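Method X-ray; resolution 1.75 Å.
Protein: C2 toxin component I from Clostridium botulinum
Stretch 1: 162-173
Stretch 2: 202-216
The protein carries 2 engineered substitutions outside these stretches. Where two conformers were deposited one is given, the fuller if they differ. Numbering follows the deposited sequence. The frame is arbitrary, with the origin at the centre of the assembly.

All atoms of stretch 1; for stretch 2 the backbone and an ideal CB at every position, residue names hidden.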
# COMPACT_ATOMS: atom_id res chain seq x y z
N VAL A 162 4.98 -15.97 -12.02
CA VAL A 162 6.10 -15.08 -11.64
C VAL A 162 6.71 -15.53 -10.32
O VAL A 162 6.01 -16.10 -9.44
CB VAL A 162 5.67 -13.58 -11.53
CG1 VAL A 162 4.97 -13.19 -12.85
CG2 VAL A 162 4.79 -13.36 -10.30
N ILE A 163 8.00 -15.25 -10.17
CA ILE A 163 8.75 -15.58 -8.94
C ILE A 163 9.46 -14.27 -8.61
O ILE A 163 10.08 -13.70 -9.47
CB ILE A 163 9.77 -16.72 -9.16
CG1 ILE A 163 9.08 -18.06 -9.45
CG2 ILE A 163 10.63 -16.94 -7.91
CD1 ILE A 163 10.05 -19.01 -10.11
N VAL A 164 9.34 -13.79 -7.36
CA VAL A 164 10.03 -12.61 -6.97
C VAL A 164 11.09 -12.93 -5.94
O VAL A 164 10.75 -13.37 -4.85
CB VAL A 164 8.99 -11.58 -6.36
CG1 VAL A 164 9.68 -10.25 -6.00
CG2 VAL A 164 7.85 -11.34 -7.40
N LYS A 165 12.35 -12.74 -6.31
CA LYS A 165 13.52 -13.10 -5.45
C LYS A 165 14.10 -11.79 -4.90
O LYS A 165 14.17 -10.79 -5.64
CB LYS A 165 14.57 -13.81 -6.31
CG LYS A 165 15.75 -14.36 -5.54
CD LYS A 165 16.68 -15.15 -6.48
CE LYS A 165 17.83 -15.69 -5.74
NZ LYS A 165 18.64 -16.45 -6.79
N THR A 166 14.43 -11.77 -3.62
CA THR A 166 14.97 -10.58 -3.01
C THR A 166 15.99 -10.97 -1.95
O THR A 166 16.18 -12.14 -1.65
CB THR A 166 13.85 -9.69 -2.38
OG1 THR A 166 14.40 -8.41 -2.06
CG2 THR A 166 13.28 -10.33 -1.12
N ARG A 167 16.67 -9.98 -1.41
CA ARG A 167 17.62 -10.14 -0.29
C ARG A 167 17.14 -9.27 0.87
O ARG A 167 16.96 -8.05 0.71
CB ARG A 167 18.98 -9.67 -0.81
CG ARG A 167 20.12 -9.62 0.22
CD ARG A 167 21.40 -9.37 -0.55
NE ARG A 167 22.57 -9.71 0.26
CZ ARG A 167 23.56 -10.53 -0.07
NH1 ARG A 167 23.61 -11.17 -1.25
NH2 ARG A 167 24.53 -10.72 0.81
N VAL A 168 16.95 -9.87 2.04
CA VAL A 168 16.58 -9.13 3.22
C VAL A 168 17.87 -8.78 3.97
O VAL A 168 18.67 -9.68 4.27
CB VAL A 168 15.72 -9.99 4.15
CG1 VAL A 168 15.28 -9.17 5.39
CG2 VAL A 168 14.54 -10.60 3.37
N PRO A 169 18.06 -7.49 4.28
CA PRO A 169 19.27 -7.05 5.01
C PRO A 169 19.43 -7.57 6.42
O PRO A 169 18.45 -7.71 7.16
CB PRO A 169 19.15 -5.51 4.98
CG PRO A 169 18.29 -5.25 3.76
CD PRO A 169 17.25 -6.33 3.87
N THR A 170 20.69 -7.80 6.84
CA THR A 170 20.98 -8.13 8.23
C THR A 170 20.40 -7.00 9.09
O THR A 170 20.27 -5.86 8.62
CB THR A 170 22.51 -8.22 8.53
OG1 THR A 170 23.06 -6.95 8.23
CG2 THR A 170 23.14 -9.04 7.55
N THR A 171 20.04 -7.39 10.32
CA THR A 171 19.42 -6.59 11.39
C THR A 171 17.90 -6.49 11.26
O THR A 171 17.24 -6.05 12.22
CB THR A 171 20.02 -5.15 11.61
OG1 THR A 171 19.51 -4.27 10.62
CG2 THR A 171 21.56 -5.12 11.58
N PHE A 172 17.32 -6.85 10.11
CA PHE A 172 15.85 -6.78 9.99
C PHE A 172 15.16 -7.78 10.89
O PHE A 172 15.66 -8.86 11.12
CB PHE A 172 15.43 -7.06 8.56
CG PHE A 172 15.42 -5.88 7.67
CD1 PHE A 172 16.41 -4.89 7.78
CD2 PHE A 172 14.48 -5.79 6.66
CE1 PHE A 172 16.44 -3.81 6.89
CE2 PHE A 172 14.52 -4.72 5.76
CZ PHE A 172 15.48 -3.74 5.90
N ASP A 173 13.99 -7.41 11.45
CA ASP A 173 13.23 -8.29 12.33
C ASP A 173 12.72 -9.44 11.53
O ASP A 173 12.39 -9.29 10.34
CB ASP A 173 11.99 -7.56 12.89
CG ASP A 173 12.34 -6.32 13.69
OD1 ASP A 173 13.44 -6.22 14.27
OD2 ASP A 173 11.51 -5.39 13.71
N UNK A 202 13.28 -21.37 -16.58
CA UNK A 202 12.62 -22.68 -16.55
C UNK A 202 13.11 -23.42 -15.31
O UNK A 202 14.32 -23.52 -15.05
CB UNK A 202 12.90 -23.48 -17.82
N UNK A 203 12.18 -23.88 -14.49
CA UNK A 203 12.51 -24.57 -13.28
C UNK A 203 11.68 -25.82 -13.24
O UNK A 203 10.45 -25.74 -13.35
CB UNK A 203 12.28 -23.70 -12.04
N UNK A 204 12.33 -26.99 -13.07
CA UNK A 204 11.64 -28.30 -13.12
C UNK A 204 10.64 -28.35 -14.29
O UNK A 204 9.48 -28.79 -14.13
CB UNK A 204 10.91 -28.57 -11.80
N UNK A 205 11.10 -27.90 -15.46
CA UNK A 205 10.34 -28.05 -16.69
C UNK A 205 9.17 -27.08 -16.82
O UNK A 205 8.36 -27.19 -17.76
CB UNK A 205 9.82 -29.48 -16.79
N UNK A 206 9.06 -26.11 -15.88
CA UNK A 206 8.01 -25.08 -16.00
C UNK A 206 8.61 -23.69 -16.23
O UNK A 206 9.67 -23.42 -15.70
CB UNK A 206 7.14 -25.06 -14.74
N UNK A 207 7.94 -22.80 -16.98
CA UNK A 207 8.44 -21.44 -17.23
C UNK A 207 7.84 -20.33 -16.37
O UNK A 207 6.62 -20.37 -16.05
CB UNK A 207 8.19 -21.09 -18.70
N UNK A 208 8.70 -19.38 -16.00
CA UNK A 208 8.34 -18.31 -15.06
C UNK A 208 9.03 -17.05 -15.47
O UNK A 208 10.13 -17.05 -16.05
CB UNK A 208 8.71 -18.67 -13.62
N UNK A 209 8.41 -15.92 -15.16
CA UNK A 209 9.20 -14.69 -15.15
C UNK A 209 9.82 -14.58 -13.74
O UNK A 209 9.11 -14.52 -12.73
CB UNK A 209 8.35 -13.47 -15.50
N UNK A 210 11.17 -14.57 -13.69
CA UNK A 210 11.92 -14.44 -12.43
C UNK A 210 12.27 -12.97 -12.32
O UNK A 210 12.97 -12.40 -13.16
CB UNK A 210 13.17 -15.33 -12.39
N UNK A 211 11.78 -12.38 -11.24
CA UNK A 211 11.96 -10.96 -10.99
C UNK A 211 12.91 -10.82 -9.83
O UNK A 211 12.69 -11.43 -8.76
CB UNK A 211 10.63 -10.26 -10.71
N UNK A 212 13.96 -10.03 -10.02
CA UNK A 212 14.82 -9.64 -8.88
C UNK A 212 14.27 -8.31 -8.35
O UNK A 212 14.19 -7.32 -9.08
CB UNK A 212 16.29 -9.51 -9.29
N UNK A 213 13.88 -8.31 -7.09
CA UNK A 213 13.33 -7.07 -6.48
C UNK A 213 14.12 -6.60 -5.29
O UNK A 213 14.73 -7.42 -4.57
CB UNK A 213 11.88 -7.28 -6.05
N UNK A 214 14.07 -5.30 -5.04
CA UNK A 214 14.71 -4.76 -3.83
C UNK A 214 13.65 -4.55 -2.80
O UNK A 214 12.60 -4.01 -3.11
CB UNK A 214 15.46 -3.46 -4.11
N UNK A 215 13.93 -4.96 -1.58
CA UNK A 215 13.01 -4.74 -0.48
C UNK A 215 13.15 -3.29 -0.05
O UNK A 215 14.28 -2.84 0.22
CB UNK A 215 13.28 -5.70 0.68
N UNK A 216 12.04 -2.57 0.07
CA UNK A 216 12.12 -1.15 0.37
C UNK A 216 11.03 -0.74 1.35
O UNK A 216 10.15 -1.54 1.65
CB UNK A 216 12.02 -0.33 -0.91

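Positions 202 and 204 to 207 have nothing of stretch 1 within 5.5 Å of their ideal CB, so this contact asks little of them. At 204 and 205 phi is positive, which by itself favours glycine at 205; the deposited residues are Lys 204 and Gly 205, the middle of a type I' turn from 203 to Lys 206, with Thr 202 before it and Asp 207 after it. Position 203 is also empty around its CB, but CA-to-CB points toward stretch 1, so a medium or long apolar side chain, such as isoleucine, leucine or methionine, could reach the end of Ile 163. It is Ile 203, whose CD1 meets Ile 163 CD1 at 3.6 Å.

At 208 the ideal CB lies 3.8 Å from Ile 163 CD1, inviting a large apolar or aromatic group. Tyr 208 lays one ring face under that methyl, with Ile 163 CD1 3.9 Å from the centroid of the Tyr 208 ring, a CH-pi contact.

From 209 to 212 the strands pair in parallel, and side chains alternate between two faces. Position 209 shares a face with Val 162, whose CG1 sits 4.3 Å from the CB; valine, isoleucine or leucine would suit. Ile 209 is there, and its O accepts from Ile 163 N at 2.9 Å.

Position 210 lies on the face of Ile 163 and Lys 165, where an apolar chain could cover the isoleucine and the lysine's aliphatic stem. Leu 210 does both: its CD1 is 3.7 Å from Ile 163 CG2 and 4.3 Å from Lys 165 CB. Position 211 returns to the valine face, beside Val 164 CG2, and favours a branched apolar residue. Ile 211 sends CD1 to 4.2 Å from Val 162 CB and 4.1 Å from Val 164 CG2.

Position 212 pairs with extended Lys 165, so an acid or a polar residue is plausible. Glu 212 makes its link through water: one water accepts from Lys 165 NZ and donates to Glu 212 OE2.

At 213 an ideal CB would stand 3.7 Å from Val 164 CG1, so a small residue is comfortable. Gly 213 leaves that space empty; its N donates to Lys 165 O (2.9 Å), while its O accepts from Thr 166 OG1 (2.7 Å).

Position 214 points away, leaving the choice wide; it is Ser 214. Position 215 points toward stretch 1, where Val 168, Pro 169 and Phe 172 offer an apolar surface for a leucine, isoleucine or methionine. Leu 215 reaches it with CD2, 3.7 Å from Phe 172 CE2 and 4.1 Å from Val 168 CG1. Position 216 points away and is unconstrained here: Ser 216.

Stretch 2 (202-216) TIKGKDYILIEGSLS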
# COMPACT_ATOMS: atom_id res chain seq x y z
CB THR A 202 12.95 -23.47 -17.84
OG1 THR A 202 12.63 -22.68 -18.99
CG2 THR A 202 12.21 -24.78 -17.90
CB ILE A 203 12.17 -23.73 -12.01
CG1 ILE A 203 13.03 -22.46 -11.94
CG2 ILE A 203 12.34 -24.58 -10.74
CD1 ILE A 203 12.58 -21.41 -10.86
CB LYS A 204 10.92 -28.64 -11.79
CG LYS A 204 11.82 -28.89 -10.54
CD LYS A 204 10.98 -29.45 -9.36
CE LYS A 204 10.86 -31.01 -9.38
NZ LYS A 204 9.94 -31.58 -8.28
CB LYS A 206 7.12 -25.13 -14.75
CG LYS A 206 6.45 -26.52 -14.56
CD LYS A 206 5.04 -26.36 -13.99
CE LYS A 206 4.22 -27.63 -14.15
NZ LYS A 206 4.85 -28.76 -13.37
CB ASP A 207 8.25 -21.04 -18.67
CG ASP A 207 9.13 -21.88 -19.59
OD1 ASP A 207 9.50 -23.01 -19.21
OD2 ASP A 207 9.46 -21.42 -20.67
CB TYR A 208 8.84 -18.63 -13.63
CG TYR A 208 8.32 -19.90 -13.06
CD1 TYR A 208 8.97 -21.12 -13.29
CD2 TYR A 208 7.18 -19.89 -12.21
CE1 TYR A 208 8.46 -22.33 -12.71
CE2 TYR A 208 6.70 -21.08 -11.63
CZ TYR A 208 7.33 -22.27 -11.89
OH TYR A 208 6.87 -23.47 -11.31
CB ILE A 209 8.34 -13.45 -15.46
CG1 ILE A 209 7.89 -13.49 -16.94
CG2 ILE A 209 9.19 -12.13 -15.24
CD1 ILE A 209 6.96 -12.31 -17.35
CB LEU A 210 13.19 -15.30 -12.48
CG LEU A 210 14.13 -15.17 -11.28
CD1 LEU A 210 13.44 -15.68 -9.96
CD2 LEU A 210 15.42 -15.99 -11.64
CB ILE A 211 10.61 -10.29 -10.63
CG1 ILE A 211 9.62 -10.41 -11.79
CG2 ILE A 211 10.85 -8.81 -10.12
CD1 ILE A 211 8.16 -10.24 -11.35
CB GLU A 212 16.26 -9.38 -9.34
CG GLU A 212 16.92 -10.55 -10.05
CD GLU A 212 17.06 -11.81 -9.17
OE1 GLU A 212 17.13 -11.69 -7.91
OE2 GLU A 212 17.11 -12.91 -9.78
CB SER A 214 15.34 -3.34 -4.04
OG SER A 214 16.34 -3.44 -5.01
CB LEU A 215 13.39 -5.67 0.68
CG LEU A 215 12.39 -5.89 1.79
CD1 LEU A 215 11.21 -6.67 1.24
CD2 LEU A 215 13.13 -6.68 2.92
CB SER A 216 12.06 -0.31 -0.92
OG SER A 216 12.71 -0.97 -2.02
O HOH W 1 17.23 -10.07 -5.87
O HOH W 2 19.21 -14.85 -8.96
O HOH W 3 16.52 -6.06 -1.09
O HOH W 4 17.37 -7.92 -3.57
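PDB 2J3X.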